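Local coordinates for putative NADP oxidoreductase BF3122 (PDB 3D1L), which is a putative NADP-dependent oxidoreductase, probably pairing a Rossmann-type nucleotide-binding domain with a helical domain of the 6-phosphogluconate dehydrogenase C-terminal type, at residues 251-254 and 255-259; 231-235 and 236-240; 48-51 and 52-55; 25-28 and 29-33; 173-176 and 177-181. All coordinates share one frame; numbering follows the deposited sequence.

Contact 1 (251-254 and 255-259); sequences MQRL and YELLS
Leu254 O receives the shortest hydrogen bond between these two turns of helix, 2.8 Å from Leu258 N, with the donor nearly in line with the carbonyl. The side chain of Leu258 lies against the same oxygen: its CG, anti to its own carbonyl carbon (chi1 -71°), is turned back beside the backbone N and comes within 3.2 Å of Leu254 O. From there CD1 reaches Leu254 CB at 4.3 Å, a light apolar touch. One residue further along, Tyr255 O has two donors, as Ser259 N and Ser259 OG approach it from opposite faces of its plane, each at 2.9 Å; the serine hydroxyl is thus satisfied inside the helix. Arg253 and Leu257 make the more exposed pair: the extended arginine chain crosses the leucine at a slant, and Leu257 CD1 meets the guanidinium at its edge, 3.7 Å from Arg253 NE. Beyond these turns, Glu256 forms a salt bridge with Arg260, and the hydroxyl of Tyr255 is hydrogen-bonded to His241 ND1. Helix 249-264 packs against two helices of its own chain and against the second subunit: Tyr255 leans on Ile238 and Leu242 of helix 235-244, selenomethionine Met251 and Leu258 face helix 168-198, and Leu257 meets Leu257 of the second subunit, whose Phe184 stacks edge-to-face with Tyr255.

Contact 2 (231-235 and 236-240); sequences IRYDE and NVIGN
Tyr233 and Ile238 meet at about a right angle, the isoleucine pushing its tip onto the middle of the aromatic ring. Ile238 CD1 sits 3.7 Å from the ring centroid and only 13° off the normal, a CH-pi contact over one face. The other branch, CG2, lies further out along the ring, 3.9 Å from Tyr233 OH. Glu235 OE2 approaches the same ring differently, in plane at its edge. Asp234 also crosses its partner nearly perpendicularly: Val237 CG2, wedged between its own backbone N and carbonyl carbon, comes to 3.5 Å from Asp234 CB. This is the entry to helix 235-244, in a domain probably related to the C-terminal domain of 6-phosphogluconate dehydrogenase. Asp234 occupies the N-cap position, but its carboxylate makes no capping bond, and it is the backbone that starts the helix. Asp234 O accepts from Ile238 N at 2.9 Å in a nearly linear approach to the carbonyl. Glu235 O accepts from Gly239 N over the same distance, though with the donor about 50° out of the carbonyl plane. Pro229 touches both Asp234 and Val237, while Tyr233 and Ile238 rest on Ser259 and Tyr255 of helix 249-264, respectively.

Contact 3 (48-51 and 52-55); sequences RELA and QKVE
Leu50 and Val54 form the compact inner side of this helix end, whereas Arg48, Glu49, Gln52 and Lys53 make up its looser outer side. Inside, Leu50 CD1 faces Val54 CG1 at 4.2 Å, and Val54 CG2 lies closer still to the backbone, 3.4 Å from Leu50 O. The helical bonding is giving way here: the bonds to Leu50 O from the next turn, from Lys53 N at 3.1 Å and from Val54 N, are weak, and Val54 N is also weakly bonded to Ala51 O. By contrast, the preceding bond from Gln52 N to Arg48 O is straight and sound at 3.0 Å. On the solvent side, in the conformer described, Arg48 runs alongside Gln52 in the same direction, with Gln52 OE1 against its aliphatic part, 3.4 Å from Arg48 CG; the placing of the guanidinium is tentative. Lys53 runs extended past the Glu49 carbonyl, its CG 3.4 Å from Glu49 O, yet the charged ends stop short of a salt bridge, with Glu49 OE2 and Lys53 NZ 5.1 Å apart. Leu50 and Val54 are also covered by helix 20-31 and strand 35-40, and Ala51 by Tyr58. Such a helix, buried on its sheet side and polar outside, is the middle element of the beta-alpha-beta unit formed by strand 35-40, helix 44-53 and strand 57-59 in the Rossmann-type domain.

Contact 4 (25-28 and 29-33); sequences LAKA and LYRKG
From Leu25 to Lys32 the backbone holds four successive i to i+4 hydrogen bonds, those of Leu29, Tyr30, Arg31 and Lys32 to the carbonyls of Leu25, Ala26, Lys27 and Ala28. The straightest is Tyr30 N to Ala26 O at 3.0 Å, with an N-H...O angle of 173°. This is the closing half of helix 20-31, which links strands 12-16 and 35-40 in a Rossmann-type beta-alpha-beta unit. The helix ends in a Schellman motif at Gly33, whose phi is positive (100°) and whose N returns to Tyr30 O at 3.1 Å. On the sheet side, Leu25 and Leu29 cross at a slant, Leu25 CG lying 4.0 Å from Leu29 CD1, and both rest on Ile73 of strand 71-74. Tyr30 swings away from the turn before it, and its hydroxyl probably hydrogen-bonds to Glu55. On the outer side, Lys27 and Arg31 lie alongside one another and point the same way. Their proximity, with Lys27 NZ and Arg31 NH2 4.3 Å apart, is explained by Glu131, whose OE2 forms salt bridges with both and probably offsets their charges. Arg31 stays extended from CG to NE while Lys27 bends at chi3 (79°), which brings Lys27 CE to 3.5 Å from Arg31 NH2. Lys27 CB lies over one face of the Arg31 guanidinium, 3.8 Å above its plane and nearer the edge than the centre.

Contact 5 (173-176 and 177-181); sequences SLHL and AAVFT. With MPR (2-mercapto-propion aldehyde), chain E.
Val179 N is shared between two carbonyls, bonded to His175 O at 2.9 Å and weakly to Leu176 O at 3.1 Å, just where the helix opens into a wider pi-type turn at 179-181. Before this point the helix is regular, and Ala178 N meets Leu174 O in the carbonyl plane. After it, Ala177 O accepts both from Thr181 N and from Thr181 OG1, the hydroxyl coming from above the carbonyl plane at 3.0 Å. Leu176 and Phe180 point the same way, side by side: Leu176 CD1 touches Phe180 CE2 at 4.1 Å, and the ring turns its edge to Leu176 O. A different face, carrying His175, Ala178 and Val179, meets the bound 2-mercapto-propion aldehyde. With CG anti to its backbone N (chi1 -174°), His175 sends its imidazole along the helix to lie near Val179 CG2. Its NE2 gives a weak hydrogen bond, 3.1 Å long, to the aldehyde O, and C1 of the ligand lies in the imidazole plane at the ring edge. Ala178 CB packs on the ligand carbon C3 at 3.6 Å, while Gln124, Thr125, Cys182 and Asn183 complete the pocket. His175 ND1 is hydrogen-bonded to Ser104 OG, and the ring of His241 from the second subunit packs edge-to-face against the imidazole. Both ring nitrogens are thus engaged, which probably restricts rotation of the imidazole: with ND1 held, NE2 is directed toward the ligand oxygen at the subunit interface, even though its own bond there is weak.

Overall arrangement
The five contacts fall into two distant groups joined by helix 168-198. Contacts 3 and 4, with centres 12 Å apart, belong to the Rossmann-type domain and touch where Tyr30 packs on Lys53 and Val54, Tyr30 CE2 lying 3.4 Å from Lys53 O. Contacts 1 and 2, also 12 Å between centres, pack helices 235-244 and 249-264 together at the far side of the chain, with centres about 42 to 52 Å from those of the first pair. Contact 5 lies between the groups and alone touches its bound ligand. Within one chain its nearest atoms are about 7 Å from those of contact 1, but across the dimer Tyr255 packs on Val179 of the second subunit.

Contact 1 (251-254 and 255-259)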
loop_
_atom_site.group_PDB
_atom_site.type_symbol
_atom_site.label_atom_id
_atom_site.label_comp_id
_atom_site.label_asym_id
_atom_site.label_seq_id
_atom_site.Cartn_x
_atom_site.Cartn_y
_atom_site.Cartn_z
HETATM N N MSE B 251 -3.321 18.923 -0.579
HETATM C CA MSE B 251 -3.516 17.645 -1.245
HETATM C C MSE B 251 -3.798 17.838 -2.735
HETATM O O MSE B 251 -3.391 17.020 -3.557
HETATM C CB MSE B 251 -4.641 16.851 -0.598
HETATM C CG MSE B 251 -4.559 15.378 -0.906
HETATM SE SE MSE B 251 -6.059 14.428 -0.216
HETATM C CE MSE B 251 -5.968 15.010 1.617
ATOM N N GLN B 252 -4.486 18.927 -3.058
ATOM C CA GLN B 252 -4.801 19.301 -4.421
ATOM C C GLN B 252 -3.514 19.615 -5.206
ATOM O O GLN B 252 -3.348 19.152 -6.337
ATOM C CB GLN B 252 -5.743 20.511 -4.385
ATOM C CG GLN B 252 -6.367 20.921 -5.694
ATOM C CD GLN B 252 -7.228 22.197 -5.564
ATOM O OE1 GLN B 252 -8.425 22.189 -5.896
ATOM N NE2 GLN B 252 -6.621 23.287 -5.088
ATOM N N ARG B 253 -2.599 20.377 -4.601
ATOM C CA ARG B 253 -1.317 20.696 -5.239
ATOM C C ARG B 253 -0.426 19.450 -5.456
ATOM O O ARG B 253 0.247 19.344 -6.489
ATOM C CB ARG B 253 -0.572 21.818 -4.474
ATOM C CG ARG B 253 0.654 22.427 -5.211
ATOM C CD ARG B 253 1.494 23.339 -4.298
ATOM N NE ARG B 253 2.860 23.567 -4.807
ATOM C CZ ARG B 253 3.704 24.507 -4.369
ATOM N NH1 ARG B 253 3.330 25.340 -3.403
ATOM N NH2 ARG B 253 4.924 24.620 -4.896
ATOM N N LEU B 254 -0.429 18.517 -4.496
ATOM C CA LEU B 254 0.325 17.263 -4.632
ATOM C C LEU B 254 -0.151 16.471 -5.853
ATOM O O LEU B 254 0.663 15.998 -6.669
ATOM C CB LEU B 254 0.205 16.381 -3.378
ATOM C CG LEU B 254 1.114 16.731 -2.208
ATOM C CD1 LEU B 254 0.825 15.817 -1.035
ATOM C CD2 LEU B 254 2.618 16.690 -2.627
ATOM N N TYR B 255 -1.474 16.326 -5.966
ATOM C CA TYR B 255 -2.066 15.620 -7.099
ATOM C C TYR B 255 -1.570 16.241 -8.418
ATOM O O TYR B 255 -1.181 15.528 -9.347
ATOM C CB TYR B 255 -3.605 15.646 -7.021
ATOM C CG TYR B 255 -4.284 14.885 -8.145
ATOM C CD1 TYR B 255 -4.801 13.604 -7.929
ATOM C CD2 TYR B 255 -4.400 15.441 -9.429
ATOM C CE1 TYR B 255 -5.420 12.888 -8.961
ATOM C CE2 TYR B 255 -5.020 14.731 -10.470
ATOM C CZ TYR B 255 -5.517 13.457 -10.227
ATOM O OH TYR B 255 -6.119 12.751 -11.237
ATOM N N GLU B 256 -1.576 17.569 -8.484
ATOM C CA GLU B 256 -1.234 18.281 -9.708
ATOM C C GLU B 256 0.228 18.086 -10.105
ATOM O O GLU B 256 0.526 17.792 -11.261
ATOM C CB GLU B 256 -1.581 19.762 -9.563
ATOM C CG GLU B 256 -0.854 20.666 -10.532
ATOM C CD GLU B 256 -1.495 22.017 -10.645
ATOM O OE1 GLU B 256 -2.266 22.401 -9.735
ATOM O OE2 GLU B 256 -1.233 22.689 -11.658
ATOM N N LEU B 257 1.127 18.232 -9.135
ATOM C CA LEU B 257 2.566 18.082 -9.361
ATOM C C LEU B 257 2.988 16.622 -9.607
ATOM O O LEU B 257 3.843 16.349 -10.438
ATOM C CB LEU B 257 3.339 18.691 -8.192
ATOM C CG LEU B 257 3.219 20.204 -7.968
ATOM C CD1 LEU B 257 3.890 20.542 -6.655
ATOM C CD2 LEU B 257 3.819 21.035 -9.107
ATOM N N LEU B 258 2.366 15.686 -8.903
ATOM C CA LEU B 258 2.583 14.260 -9.181
ATOM C C LEU B 258 2.124 13.894 -10.601
ATOM O O LEU B 258 2.808 13.158 -11.318
ATOM C CB LEU B 258 1.900 13.373 -8.116
ATOM C CG LEU B 258 2.558 13.399 -6.724
ATOM C CD1 LEU B 258 1.613 12.944 -5.577
ATOM C CD2 LEU B 258 3.859 12.583 -6.673
ATOM N N SER B 259 0.977 14.426 -11.011
ATOM C CA SER B 259 0.462 14.197 -12.361
ATOM C C SER B 259 1.424 14.834 -13.362
ATOM O O SER B 259 1.850 14.188 -14.316
ATOM C CB SER B 259 -0.949 14.778 -12.513
ATOM O OG SER B 259 -1.880 14.045 -11.734
#

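Contact 2 (231-235 and 236-240)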
loop_
_atom_site.group_PDB
_atom_site.type_symbol
_atom_site.label_atom_id
_atom_site.label_comp_id
_atom_site.label_asym_id
_atom_site.label_seq_id
_atom_site.Cartn_x
_atom_site.Cartn_y
_atom_site.Cartn_z
ATOM N N ILE B 231 -0.409 10.231 -17.807
ATOM C CA ILE B 231 0.454 9.906 -18.933
ATOM C C ILE B 231 0.148 10.795 -20.132
ATOM O O ILE B 231 1.058 11.401 -20.723
ATOM C CB ILE B 231 0.317 8.409 -19.296
ATOM C CG1 ILE B 231 1.089 7.572 -18.269
ATOM C CG2 ILE B 231 0.828 8.118 -20.718
ATOM C CD1 ILE B 231 0.476 6.228 -17.988
ATOM N N ARG B 232 -1.141 10.875 -20.468
ATOM C CA ARG B 232 -1.622 11.683 -21.575
ATOM C C ARG B 232 -1.899 13.112 -21.125
ATOM O O ARG B 232 -2.027 14.019 -21.939
ATOM C CB ARG B 232 -2.906 11.062 -22.126
ATOM C CG ARG B 232 -2.755 9.614 -22.594
ATOM C CD ARG B 232 -2.137 9.534 -23.984
ATOM N NE ARG B 232 -3.026 10.108 -24.986
ATOM C CZ ARG B 232 -2.617 10.784 -26.055
ATOM N NH1 ARG B 232 -1.320 10.989 -26.265
ATOM N NH2 ARG B 232 -3.510 11.262 -26.910
ATOM N N TYR B 233 -1.960 13.300 -19.811
ATOM C CA TYR B 233 -2.533 14.498 -19.176
ATOM C C TYR B 233 -3.997 14.736 -19.596
ATOM O O TYR B 233 -4.374 15.815 -20.086
ATOM C CB TYR B 233 -1.640 15.758 -19.288
ATOM C CG TYR B 233 -1.693 16.567 -18.000
ATOM C CD1 TYR B 233 -0.989 16.146 -16.863
ATOM C CD2 TYR B 233 -2.495 17.719 -17.899
ATOM C CE1 TYR B 233 -1.053 16.860 -15.667
ATOM C CE2 TYR B 233 -2.568 18.450 -16.702
ATOM C CZ TYR B 233 -1.843 18.012 -15.591
ATOM O OH TYR B 233 -1.904 18.715 -14.401
ATOM N N ASP B 234 -4.790 13.681 -19.387
ATOM C CA ASP B 234 -6.245 13.659 -19.529
ATOM C C ASP B 234 -6.847 14.773 -18.670
ATOM O O ASP B 234 -7.124 14.574 -17.483
ATOM C CB ASP B 234 -6.748 12.287 -19.063
ATOM C CG ASP B 234 -8.142 11.937 -19.582
ATOM O OD1 ASP B 234 -8.954 12.836 -19.919
ATOM O OD2 ASP B 234 -8.424 10.718 -19.627
ATOM N N GLU B 235 -7.025 15.943 -19.277
ATOM C CA GLU B 235 -7.372 17.166 -18.545
ATOM C C GLU B 235 -8.808 17.207 -18.007
ATOM O O GLU B 235 -9.109 17.964 -17.075
ATOM C CB GLU B 235 -7.074 18.406 -19.401
ATOM C CG GLU B 235 -5.632 18.904 -19.232
ATOM C CD GLU B 235 -5.019 19.456 -20.520
ATOM O OE1 GLU B 235 -5.730 20.153 -21.272
ATOM O OE2 GLU B 235 -3.816 19.191 -20.773
ATOM N N ASN B 236 -9.684 16.400 -18.600
ATOM C CA ASN B 236 -11.009 16.163 -18.044
ATOM C C ASN B 236 -10.885 15.483 -16.662
ATOM O O ASN B 236 -11.216 16.080 -15.603
ATOM C CB ASN B 236 -11.817 15.288 -19.001
ATOM C CG ASN B 236 -13.227 15.045 -18.516
ATOM O OD1 ASN B 236 -14.198 16.024 -18.742
ATOM N ND2 ASN B 236 -13.431 13.789 -17.938
ATOM N N VAL B 237 -10.371 14.248 -16.658
ATOM C CA VAL B 237 -10.328 13.515 -15.408
ATOM C C VAL B 237 -9.465 14.251 -14.379
ATOM O O VAL B 237 -9.842 14.333 -13.211
ATOM C CB VAL B 237 -9.921 12.040 -15.593
ATOM C CG1 VAL B 237 -10.845 11.356 -16.585
ATOM C CG2 VAL B 237 -8.524 11.934 -16.060
ATOM N N ILE B 238 -8.361 14.848 -14.835
ATOM C CA ILE B 238 -7.454 15.599 -13.952
ATOM C C ILE B 238 -8.133 16.856 -13.388
ATOM O O ILE B 238 -8.003 17.162 -12.209
ATOM C CB ILE B 238 -6.064 15.878 -14.620
ATOM C CG1 ILE B 238 -5.298 14.563 -14.763
ATOM C CG2 ILE B 238 -5.250 16.854 -13.792
ATOM C CD1 ILE B 238 -4.105 14.613 -15.660
ATOM N N GLY B 239 -8.875 17.555 -14.232
ATOM C CA GLY B 239 -9.684 18.683 -13.795
ATOM C C GLY B 239 -10.705 18.261 -12.754
ATOM O O GLY B 239 -10.763 18.846 -11.665
ATOM N N ASN B 240 -11.512 17.243 -13.102
ATOM C CA ASN B 240 -12.469 16.640 -12.166
ATOM C C ASN B 240 -11.817 16.255 -10.829
ATOM O O ASN B 240 -12.342 16.559 -9.759
ATOM C CB ASN B 240 -13.156 15.435 -12.817
ATOM C CG ASN B 240 -14.123 15.846 -13.945
ATOM O OD1 ASN B 240 -14.533 17.011 -14.052
ATOM N ND2 ASN B 240 -14.498 14.877 -14.789
#

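Contact 3 (48-51 and 52-55)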
loop_
_atom_site.group_PDB
_atom_site.type_symbol
_atom_site.label_atom_id
_atom_site.label_comp_id
_atom_site.label_asym_id
_atom_site.label_seq_id
_atom_site.Cartn_x
_atom_site.Cartn_y
_atom_site.Cartn_z
ATOM N N ARG B 48 10.776 -1.021 28.634
ATOM C CA ARG B 48 10.166 -2.210 29.238
ATOM C C ARG B 48 9.501 -3.118 28.211
ATOM O O ARG B 48 9.721 -4.321 28.212
ATOM C CB ARG B 48 9.147 -1.810 30.312
ATOM C CG ARG B 48 8.494 -3.010 31.036
ATOM C CD ARG B 48 7.236 -2.635 31.828
ATOM N NE ARG B 48 6.417 -1.629 31.157
ATOM C CZ ARG B 48 6.119 -0.436 31.669
ATOM N NH1 ARG B 48 6.553 -0.088 32.880
ATOM N NH2 ARG B 48 5.373 0.413 30.975
ATOM N N GLU B 49 8.677 -2.544 27.345
ATOM C CA GLU B 49 7.994 -3.306 26.298
ATOM C C GLU B 49 8.988 -4.143 25.542
ATOM O O GLU B 49 8.801 -5.350 25.386
ATOM C CB GLU B 49 7.236 -2.383 25.331
ATOM C CG GLU B 49 5.873 -1.987 25.836
ATOM C CD GLU B 49 5.140 -1.014 24.899
ATOM O OE1 GLU B 49 4.023 -0.579 25.303
ATOM O OE2 GLU B 49 5.651 -0.696 23.780
ATOM N N LEU B 50 10.062 -3.516 25.090
ATOM C CA LEU B 50 11.054 -4.280 24.333
ATOM C C LEU B 50 11.808 -5.317 25.185
ATOM O O LEU B 50 12.046 -6.426 24.736
ATOM C CB LEU B 50 12.034 -3.370 23.559
ATOM C CG LEU B 50 13.079 -4.148 22.730
ATOM C CD1 LEU B 50 12.425 -5.251 21.827
ATOM C CD2 LEU B 50 13.911 -3.178 21.905
ATOM N N ALA B 51 12.197 -4.950 26.400
ATOM C CA ALA B 51 12.967 -5.868 27.258
ATOM C C ALA B 51 12.220 -7.145 27.590
ATOM O O ALA B 51 12.810 -8.227 27.687
ATOM C CB ALA B 51 13.401 -5.162 28.531
ATOM N N GLN B 52 10.915 -7.030 27.778
ATOM C CA GLN B 52 10.089 -8.205 28.066
ATOM C C GLN B 52 10.021 -9.160 26.898
ATOM O O GLN B 52 9.850 -10.368 27.096
ATOM C CB GLN B 52 8.668 -7.791 28.320
ATOM C CG GLN B 52 8.409 -7.245 29.650
ATOM C CD GLN B 52 6.954 -6.881 29.765
ATOM O OE1 GLN B 52 6.618 -5.770 30.171
ATOM N NE2 GLN B 52 6.073 -7.813 29.357
ATOM N N LYS B 53 10.095 -8.617 25.679
ATOM C CA LYS B 53 9.988 -9.442 24.487
ATOM C C LYS B 53 11.236 -10.307 24.286
ATOM O O LYS B 53 11.162 -11.382 23.696
ATOM C CB LYS B 53 9.722 -8.576 23.251
ATOM C CG LYS B 53 8.309 -7.971 23.216
ATOM C CD LYS B 53 8.238 -6.793 22.244
ATOM C CE LYS B 53 6.871 -6.089 22.267
ATOM N NZ LYS B 53 6.903 -4.935 21.290
ATOM N N VAL B 54 12.375 -9.846 24.789
ATOM C CA VAL B 54 13.654 -10.456 24.452
ATOM C C VAL B 54 14.380 -10.850 25.715
ATOM O O VAL B 54 15.617 -11.040 25.712
ATOM C CB VAL B 54 14.555 -9.516 23.607
ATOM C CG1 VAL B 54 13.895 -9.211 22.240
ATOM C CG2 VAL B 54 14.860 -8.223 24.367
ATOM N N GLU B 55 13.586 -10.964 26.785
ATOM C CA GLU B 55 14.035 -11.374 28.115
ATOM C C GLU B 55 15.269 -10.645 28.601
ATOM O O GLU B 55 16.212 -11.287 29.041
ATOM C CB GLU B 55 14.246 -12.908 28.166
ATOM C CG GLU B 55 12.945 -13.666 27.954
ATOM C CD GLU B 55 13.129 -15.153 27.904
ATOM O OE1 GLU B 55 13.487 -15.689 26.822
ATOM O OE2 GLU B 55 12.880 -15.797 28.945
#

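Contact 4 (25-28 and 29-33)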
loop_
_atom_site.group_PDB
_atom_site.type_symbol
_atom_site.label_atom_id
_atom_site.label_comp_id
_atom_site.label_asym_id
_atom_site.label_seq_id
_atom_site.Cartn_x
_atom_site.Cartn_y
_atom_site.Cartn_z
ATOM N N LEU B 25 14.747 -5.649 15.079
ATOM C CA LEU B 25 16.103 -6.172 15.048
ATOM C C LEU B 25 16.394 -6.938 16.326
ATOM O O LEU B 25 17.040 -7.956 16.288
ATOM C CB LEU B 25 17.125 -5.049 14.857
ATOM C CG LEU B 25 18.618 -5.404 14.830
ATOM C CD1 LEU B 25 18.968 -6.463 13.752
ATOM C CD2 LEU B 25 19.460 -4.160 14.612
ATOM N N ALA B 26 15.927 -6.448 17.465
ATOM C CA ALA B 26 16.131 -7.199 18.724
ATOM C C ALA B 26 15.423 -8.539 18.726
ATOM O O ALA B 26 16.004 -9.525 19.145
ATOM C CB ALA B 26 15.737 -6.360 19.963
ATOM N N LYS B 27 14.185 -8.585 18.248
ATOM C CA LYS B 27 13.424 -9.846 18.204
ATOM C C LYS B 27 14.076 -10.903 17.290
ATOM O O LYS B 27 14.163 -12.067 17.655
ATOM C CB LYS B 27 11.968 -9.593 17.797
ATOM C CG LYS B 27 11.110 -8.964 18.927
ATOM C CD LYS B 27 9.871 -8.209 18.364
ATOM C CE LYS B 27 8.724 -9.133 17.987
ATOM N NZ LYS B 27 7.443 -8.401 17.699
ATOM N N ALA B 28 14.568 -10.469 16.127
ATOM C CA ALA B 28 15.233 -11.349 15.188
ATOM C C ALA B 28 16.530 -11.923 15.785
ATOM O O ALA B 28 16.796 -13.118 15.641
ATOM C CB ALA B 28 15.494 -10.627 13.884
ATOM N N LEU B 29 17.313 -11.085 16.475
ATOM C CA LEU B 29 18.517 -11.564 17.188
ATOM C C LEU B 29 18.190 -12.575 18.282
ATOM O O LEU B 29 18.803 -13.627 18.337
ATOM C CB LEU B 29 19.293 -10.397 17.774
ATOM C CG LEU B 29 19.938 -9.451 16.747
ATOM C CD1 LEU B 29 20.233 -8.078 17.392
ATOM C CD2 LEU B 29 21.192 -10.105 16.190
ATOM N N TYR B 30 17.233 -12.228 19.149
ATOM C CA TYR B 30 16.689 -13.103 20.210
ATOM C C TYR B 30 16.170 -14.467 19.704
ATOM O O TYR B 30 16.432 -15.517 20.310
ATOM C CB TYR B 30 15.583 -12.328 20.952
ATOM C CG TYR B 30 14.745 -13.111 21.908
ATOM C CD1 TYR B 30 15.245 -13.486 23.156
ATOM C CD2 TYR B 30 13.433 -13.458 21.585
ATOM C CE1 TYR B 30 14.477 -14.189 24.043
ATOM C CE2 TYR B 30 12.650 -14.163 22.468
ATOM C CZ TYR B 30 13.171 -14.528 23.698
ATOM O OH TYR B 30 12.404 -15.238 24.592
ATOM N N ARG B 31 15.431 -14.450 18.598
ATOM C CA ARG B 31 14.923 -15.681 17.990
ATOM C C ARG B 31 16.032 -16.558 17.423
ATOM O O ARG B 31 15.901 -17.791 17.388
ATOM C CB ARG B 31 13.883 -15.372 16.911
ATOM C CG ARG B 31 12.554 -14.940 17.494
ATOM C CD ARG B 31 11.676 -14.249 16.472
ATOM N NE ARG B 31 10.410 -13.861 17.102
ATOM C CZ ARG B 31 9.640 -12.845 16.715
ATOM N NH1 ARG B 31 9.995 -12.069 15.690
ATOM N NH2 ARG B 31 8.510 -12.594 17.370
ATOM N N LYS B 32 17.115 -15.932 16.977
ATOM C CA LYS B 32 18.265 -16.674 16.465
ATOM C C LYS B 32 19.201 -17.145 17.565
ATOM O O LYS B 32 20.195 -17.846 17.301
ATOM C CB LYS B 32 19.020 -15.871 15.409
ATOM C CG LYS B 32 18.319 -15.868 14.065
ATOM C CD LYS B 32 18.166 -17.283 13.459
ATOM C CE LYS B 32 17.195 -17.264 12.284
ATOM N NZ LYS B 32 17.186 -18.559 11.528
ATOM N N GLY B 33 18.877 -16.779 18.801
ATOM C CA GLY B 33 19.587 -17.306 19.954
ATOM C C GLY B 33 20.638 -16.378 20.512
ATOM O O GLY B 33 21.403 -16.793 21.370
#

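Contact 5 (173-176 and 177-181)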
loop_
_atom_site.group_PDB
_atom_site.type_symbol
_atom_site.label_atom_id
_atom_site.label_comp_id
_atom_site.label_asym_id
_atom_site.label_seq_id
_atom_site.Cartn_x
_atom_site.Cartn_y
_atom_site.Cartn_z
ATOM N N SER B 173 22.579 7.197 -0.444
ATOM C CA SER B 173 21.918 7.021 -1.731
ATOM C C SER B 173 20.744 6.039 -1.658
ATOM O O SER B 173 19.662 6.314 -2.170
ATOM C CB SER B 173 22.937 6.525 -2.750
ATOM O OG SER B 173 23.774 7.597 -3.172
ATOM N N LEU B 174 20.969 4.892 -1.029
ATOM C CA LEU B 174 19.940 3.874 -0.897
ATOM C C LEU B 174 18.807 4.414 -0.033
ATOM O O LEU B 174 17.641 4.239 -0.354
ATOM C CB LEU B 174 20.526 2.612 -0.278
ATOM C CG LEU B 174 21.478 1.831 -1.183
ATOM C CD1 LEU B 174 22.325 0.885 -0.325
ATOM C CD2 LEU B 174 20.708 1.046 -2.259
ATOM N N HIS B 175 19.162 5.073 1.063
ATOM C CA HIS B 175 18.166 5.620 1.963
ATOM C C HIS B 175 17.306 6.672 1.280
ATOM O O HIS B 175 16.094 6.712 1.485
ATOM C CB HIS B 175 18.813 6.160 3.263
ATOM C CG HIS B 175 17.811 6.605 4.293
ATOM N ND1 HIS B 175 18.081 7.574 5.234
ATOM C CD2 HIS B 175 16.527 6.229 4.507
ATOM C CE1 HIS B 175 17.019 7.768 5.992
ATOM N NE2 HIS B 175 16.058 6.964 5.574
ATOM N N LEU B 176 17.906 7.515 0.452
ATOM C CA LEU B 176 17.109 8.510 -0.273
ATOM C C LEU B 176 16.079 7.841 -1.169
ATOM O O LEU B 176 14.900 8.210 -1.167
ATOM C CB LEU B 176 17.992 9.474 -1.083
ATOM C CG LEU B 176 17.283 10.417 -2.076
ATOM C CD1 LEU B 176 16.474 11.526 -1.384
ATOM C CD2 LEU B 176 18.279 11.033 -3.042
ATOM N N ALA B 177 16.524 6.847 -1.931
ATOM C CA ALA B 177 15.615 6.068 -2.771
ATOM C C ALA B 177 14.530 5.345 -1.946
ATOM O O ALA B 177 13.389 5.217 -2.374
ATOM C CB ALA B 177 16.427 5.078 -3.625
ATOM N N ALA B 178 14.895 4.883 -0.754
ATOM C CA ALA B 178 13.966 4.175 0.152
ATOM C C ALA B 178 12.930 5.125 0.702
ATOM O O ALA B 178 11.847 4.704 1.075
ATOM C CB ALA B 178 14.743 3.515 1.327
ATOM N N VAL B 179 13.266 6.407 0.833
ATOM C CA VAL B 179 12.238 7.323 1.337
ATOM C C VAL B 179 11.098 7.426 0.308
ATOM O O VAL B 179 9.904 7.373 0.680
ATOM C CB VAL B 179 12.792 8.727 1.745
ATOM C CG1 VAL B 179 11.632 9.702 2.011
ATOM C CG2 VAL B 179 13.703 8.637 2.953
ATOM N N PHE B 180 11.452 7.565 -0.976
ATOM C CA PHE B 180 10.439 7.483 -2.055
ATOM C C PHE B 180 9.726 6.161 -2.031
ATOM O O PHE B 180 8.493 6.073 -2.039
ATOM C CB PHE B 180 11.095 7.672 -3.436
ATOM C CG PHE B 180 11.466 9.092 -3.729
ATOM C CD1 PHE B 180 10.540 9.952 -4.312
ATOM C CD2 PHE B 180 12.716 9.588 -3.368
ATOM C CE1 PHE B 180 10.876 11.291 -4.572
ATOM C CE2 PHE B 180 13.060 10.925 -3.627
ATOM C CZ PHE B 180 12.128 11.774 -4.227
ATOM N N THR B 181 10.522 5.103 -2.027
ATOM C CA THR B 181 9.962 3.769 -2.173
ATOM C C THR B 181 8.999 3.398 -1.065
ATOM O O THR B 181 7.985 2.747 -1.336
ATOM C CB THR B 181 11.054 2.705 -2.287
ATOM O OG1 THR B 181 11.790 2.961 -3.487
ATOM C CG2 THR B 181 10.424 1.333 -2.384
HETATM C C1 MPR E . 13.545 4.918 5.412
HETATM O O MPR E . 13.069 6.014 5.825
HETATM C C2 MPR E . 12.873 3.917 4.522
HETATM C C3 MPR E . 13.403 2.491 4.556
HETATM S S3 MPR E . 12.115 1.283 4.113
#